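Local coordinates for unknown conserved protein BH2331 (PDB 1VL5) that is a putative methyltransferase that probably transfers methyl groups from S-adenosylmethionine to a substrate not yet identified, at residues E197-C200 with D201-N204. Sequence-based numbering, arbitrary orientation.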
loop_
_atom_site.group_PDB
_atom_site.type_symbol
_atom_site.label_atom_id
_atom_site.label_comp_id
_atom_site.label_asym_id
_atom_site.label_seq_id
_atom_site.Cartn_x
_atom_site.Cartn_y
_atom_site.Cartn_z
ATOM N N GLU A 197 -1.850 -4.658 -20.350
ATOM C CA GLU A 197 -3.060 -4.034 -20.887
ATOM C C GLU A 197 -4.093 -3.824 -19.808
ATOM O O GLU A 197 -4.733 -2.774 -19.750
ATOM C CB GLU A 197 -3.660 -4.874 -22.044
ATOM C CG GLU A 197 -4.448 -4.048 -23.047
ATOM C CD GLU A 197 -3.587 -3.040 -23.834
ATOM O OE1 GLU A 197 -2.330 -3.218 -23.964
ATOM O OE2 GLU A 197 -4.201 -2.085 -24.353
ATOM N N ASP A 198 -4.260 -4.827 -18.967
ATOM C CA ASP A 198 -5.248 -4.791 -17.882
ATOM C C ASP A 198 -4.852 -3.760 -16.822
ATOM O O ASP A 198 -5.684 -3.022 -16.326
ATOM C CB ASP A 198 -5.354 -6.172 -17.199
ATOM C CG ASP A 198 -5.834 -7.290 -18.144
ATOM O OD1 ASP A 198 -6.423 -7.009 -19.203
ATOM O OD2 ASP A 198 -5.632 -8.479 -17.800
ATOM N N TRP A 199 -3.580 -3.791 -16.450
ATOM C CA TRP A 199 -2.969 -2.877 -15.495
ATOM C C TRP A 199 -3.151 -1.452 -15.951
ATOM O O TRP A 199 -3.501 -0.599 -15.168
ATOM C CB TRP A 199 -1.492 -3.248 -15.373
ATOM C CG TRP A 199 -0.637 -2.402 -14.499
ATOM C CD1 TRP A 199 -0.662 -2.324 -13.131
ATOM C CD2 TRP A 199 0.427 -1.559 -14.924
ATOM N NE1 TRP A 199 0.307 -1.482 -12.689
ATOM C CE2 TRP A 199 0.985 -0.977 -13.761
ATOM C CE3 TRP A 199 0.949 -1.218 -16.175
ATOM C CZ2 TRP A 199 2.060 -0.106 -13.808
ATOM C CZ3 TRP A 199 1.999 -0.334 -16.232
ATOM C CH2 TRP A 199 2.540 0.224 -15.043
ATOM N N CYS A 200 -2.955 -1.215 -17.237
ATOM C CA CYS A 200 -3.128 0.117 -17.825
ATOM C C CYS A 200 -4.570 0.533 -17.843
ATOM O O CYS A 200 -4.871 1.690 -17.589
ATOM C CB CYS A 200 -2.564 0.175 -19.259
ATOM S SG CYS A 200 -0.767 0.344 -19.307
ATOM N N ASP A 201 -5.448 -0.402 -18.199
ATOM C CA ASP A 201 -6.832 -0.123 -18.329
ATOM C C ASP A 201 -7.532 0.172 -17.004
ATOM O O ASP A 201 -8.536 0.850 -16.992
ATOM C CB ASP A 201 -7.543 -1.253 -19.068
ATOM C CG ASP A 201 -7.272 -1.248 -20.577
ATOM O OD1 ASP A 201 -6.616 -0.330 -21.143
ATOM O OD2 ASP A 201 -7.697 -2.214 -21.208
ATOM N N ARG A 202 -6.996 -0.328 -15.904
ATOM C CA ARG A 202 -7.477 0.022 -14.569
ATOM C C ARG A 202 -7.292 1.496 -14.270
ATOM O O ARG A 202 -8.101 2.068 -13.553
ATOM C CB ARG A 202 -6.791 -0.823 -13.498
ATOM C CG ARG A 202 -7.155 -2.324 -13.592
ATOM C CD ARG A 202 -6.845 -3.105 -12.309
ATOM N NE ARG A 202 -5.411 -3.257 -12.019
ATOM C CZ ARG A 202 -4.599 -4.207 -12.500
ATOM N NH1 ARG A 202 -5.024 -5.122 -13.368
ATOM N NH2 ARG A 202 -3.325 -4.227 -12.120
HETATM N N MSE A 203 -6.257 2.116 -14.840
HETATM C CA MSE A 203 -6.086 3.567 -14.725
HETATM C C MSE A 203 -6.658 4.335 -15.901
HETATM O O MSE A 203 -6.381 5.518 -16.020
HETATM C CB MSE A 203 -4.610 3.960 -14.570
HETATM C CG MSE A 203 -4.031 3.701 -13.211
HETATM SE SE MSE A 203 -5.048 4.562 -11.782
HETATM C CE MSE A 203 -5.320 6.389 -12.577
ATOM N N ASN A 204 -7.435 3.699 -16.769
ATOM C CA ASN A 204 -8.014 4.395 -17.937
ATOM C C ASN A 204 -6.957 5.140 -18.778
ATOM O O ASN A 204 -7.180 6.233 -19.278
ATOM C CB ASN A 204 -9.119 5.344 -17.490
ATOM C CG ASN A 204 -10.300 4.605 -16.897
ATOM O OD1 ASN A 204 -10.812 3.659 -17.493
ATOM N ND2 ASN A 204 -10.725 5.018 -15.709
#
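The carbonyl oxygen of Cys200 is gripped by two backbone N-H groups just beyond the end of the helix: it takes a weak bond from the N of Met203, 3.1 Å away and bent to 132° at the hydrogen, and also accepts a bond from the N of Val205. One turn earlier the spacing is that of a regular alpha helix, with Asp201 N bonded to Glu197 O at 2.9 Å and Arg202 N to Asp198 O at 3.0 Å. The side chain of Arg202 folds back along this turn. Its CG, lying beside its own backbone N (chi1 -66°), comes within 3.2 Å of Asp198 O, and the bend at chi3 swings the guanidinium across Trp199. There NH2 arrives at the edge of the indole, close to the ring plane and 3.4 Å from CD1, while Trp199 CA sits over one guanidinium face, offset toward its rim; the two flat groups stand 70° apart. Asn204, with positive phi, is the C' residue of a Schellman motif that closes helix 196-202, its two bonds being Val205 N to Cys200 O and Asn204 N to Asp201 O, the latter 3.1 Å. This short helix follows strand 183-195, which pairs antiparallel with strand 236-250 in the mixed sheet of what is probably a Rossmann-like methyltransferase fold. The indole packs on helix 147-160, whose Arg160 makes a cation-pi contact with it and a hydrogen bond to Trp199 O; Phe240, from strand 236-250, meets the ring edge-to-face. On another side of the helix the carboxylates of Glu197 and Asp201 lie with their planes perpendicular, OE2 of Glu197 4.4 Å from OD1 of Asp201. Lys210 forms salt bridges to both of these oxygens, which probably offsets their mutual repulsion, and Arg236 pairs with OE1 of Glu197.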